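Local coordinates for acid phosphatase (Mycobacterium tuberculosis, PDB 2A6P), which removes phosphate from a broad range of phosphomonoesters and can serve as a fructose-1,6-bisphosphatase in gluconeogenesis, with negligible phosphoglycerate mutase activity, at residues I61-P66 with G86-W91. Sequence-based numbering, arbitrary orientation.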
loop_
_atom_site.group_PDB
_atom_site.type_symbol
_atom_site.label_atom_id
_atom_site.label_comp_id
_atom_site.label_asym_id
_atom_site.label_seq_id
_atom_site.Cartn_x
_atom_site.Cartn_y
_atom_site.Cartn_z
ATOM N N ILE A 61 11.121 16.606 -8.851
ATOM C CA ILE A 61 11.732 17.558 -7.936
ATOM C C ILE A 61 11.945 16.720 -6.672
ATOM O O ILE A 61 10.995 16.148 -6.127
ATOM C CB ILE A 61 10.826 18.778 -7.627
ATOM C CG1 ILE A 61 11.519 19.669 -6.585
ATOM C CG2 ILE A 61 9.467 18.320 -7.161
ATOM C CD1 ILE A 61 10.734 20.921 -6.206
ATOM N N VAL A 62 13.198 16.622 -6.237
ATOM C CA VAL A 62 13.554 15.825 -5.061
ATOM C C VAL A 62 13.782 16.646 -3.793
ATOM O O VAL A 62 14.666 17.513 -3.744
ATOM C CB VAL A 62 14.825 14.987 -5.338
ATOM C CG1 VAL A 62 15.155 14.126 -4.134
ATOM C CG2 VAL A 62 14.623 14.121 -6.597
ATOM N N ILE A 63 12.970 16.359 -2.778
ATOM C CA ILE A 63 13.039 17.020 -1.481
ATOM C C ILE A 63 13.579 15.973 -0.508
ATOM O O ILE A 63 13.082 14.840 -0.473
ATOM C CB ILE A 63 11.642 17.504 -1.029
ATOM C CG1 ILE A 63 11.093 18.542 -2.017
ATOM C CG2 ILE A 63 11.737 18.177 0.335
ATOM C CD1 ILE A 63 10.760 17.997 -3.377
ATOM N N CYS A 64 14.576 16.348 0.289
ATOM C CA CYS A 64 15.219 15.399 1.200
ATOM C C CYS A 64 15.316 15.844 2.663
ATOM O O CYS A 64 15.444 17.027 2.949
ATOM C CB CYS A 64 16.635 15.094 0.664
ATOM S SG CYS A 64 17.573 13.745 1.462
ATOM N N SER A 65 15.258 14.880 3.581
ATOM C CA SER A 65 15.381 15.168 5.007
ATOM C C SER A 65 16.853 15.538 5.285
ATOM O O SER A 65 17.782 14.999 4.653
ATOM C CB SER A 65 14.989 13.945 5.829
ATOM O OG SER A 65 15.414 14.099 7.172
ATOM N N PRO A 66 17.087 16.443 6.241
ATOM C CA PRO A 66 18.441 16.895 6.595
ATOM C C PRO A 66 19.399 15.868 7.192
ATOM O O PRO A 66 20.607 16.084 7.187
ATOM C CB PRO A 66 18.173 18.045 7.573
ATOM C CG PRO A 66 16.797 18.525 7.182
ATOM C CD PRO A 66 16.074 17.231 6.956
ATOM N N GLY A 86 13.969 20.340 6.971
ATOM C CA GLY A 86 13.580 19.598 8.150
ATOM C C GLY A 86 12.113 19.229 8.078
ATOM O O GLY A 86 11.610 18.483 8.916
ATOM N N LEU A 87 11.413 19.757 7.081
ATOM C CA LEU A 87 9.997 19.441 6.922
ATOM C C LEU A 87 9.806 17.920 6.788
ATOM O O LEU A 87 8.774 17.368 7.192
ATOM C CB LEU A 87 9.430 20.134 5.676
ATOM C CG LEU A 87 7.938 19.876 5.442
ATOM C CD1 LEU A 87 7.160 20.498 6.596
ATOM C CD2 LEU A 87 7.489 20.458 4.098
ATOM N N LEU A 88 10.803 17.253 6.216
ATOM C CA LEU A 88 10.729 15.812 6.019
ATOM C C LEU A 88 11.450 15.022 7.114
ATOM O O LEU A 88 11.633 13.809 6.987
ATOM C CB LEU A 88 11.323 15.433 4.654
ATOM C CG LEU A 88 10.756 16.069 3.378
ATOM C CD1 LEU A 88 11.317 15.335 2.157
ATOM C CD2 LEU A 88 9.243 15.986 3.369
ATOM N N ALA A 89 11.858 15.705 8.183
ATOM C CA ALA A 89 12.574 15.053 9.277
ATOM C C ALA A 89 11.708 14.000 9.966
ATOM O O ALA A 89 10.478 14.072 9.933
ATOM C CB ALA A 89 13.044 16.101 10.289
ATOM N N GLU A 90 12.340 13.004 10.579
ATOM C CA GLU A 90 11.564 11.975 11.258
ATOM C C GLU A 90 10.831 12.570 12.448
ATOM O O GLU A 90 11.112 13.692 12.863
ATOM C CB GLU A 90 12.470 10.835 11.741
ATOM C CG GLU A 90 11.733 9.712 12.474
ATOM C CD GLU A 90 10.584 9.126 11.661
ATOM O OE1 GLU A 90 9.576 9.829 11.415
ATOM O OE2 GLU A 90 10.700 7.951 11.259
ATOM N N TRP A 91 9.879 11.812 12.976
ATOM C CA TRP A 91 9.111 12.221 14.141
ATOM C C TRP A 91 10.122 12.496 15.253
ATOM O O TRP A 91 11.001 11.680 15.485
ATOM C CB TRP A 91 8.193 11.065 14.570
ATOM C CG TRP A 91 7.053 11.439 15.468
ATOM C CD1 TRP A 91 7.118 12.153 16.630
ATOM C CD2 TRP A 91 5.668 11.091 15.284
ATOM N NE1 TRP A 91 5.863 12.275 17.177
ATOM C CE2 TRP A 91 4.954 11.634 16.375
ATOM C CE3 TRP A 91 4.963 10.374 14.301
ATOM C CZ2 TRP A 91 3.562 11.484 16.515
ATOM C CZ3 TRP A 91 3.573 10.223 14.439
ATOM C CH2 TRP A 91 2.892 10.779 15.539
#
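L88 meets I63 through its CD1 methyl; no hydrogen bond joins the two segments, which meet by van der Waals contact. The side chains cross at about a right angle, with I63 CG2 only 3.4 Å from L88 CD1, tighter than usual for two carbons. L88 CG, anti to its own carbonyl carbon (chi1 -57°), lies 3.8 Å from the same I63 CG2. The same leucine methyl lies 3.2 Å from I63 O, near the C-terminal end of the strand. Past the strand, contact passes to ring and backbone: P66 sets CG 3.4 Å from G86 N, with CD beside G86 CA.

S65 CB lies 3.6 Å from L88 O, which accepts a hydrogen bond from S151 OG, while S65 OG sits near A89 CA, again in van der Waals contact. Further along, the backbone N-H groups of H154 and F155 hydrogen-bond to the carboxylate of E90, the probable proton donor/acceptor.

In this histidine phosphatase fold, the contact thus joins the end of strand 61-64 to the loop bearing E90, with S65 touching H152, the likely transition-state stabiliser. F149 of strand 147-151 packs against both I63 and L88, and L87 reaches helix 124-141.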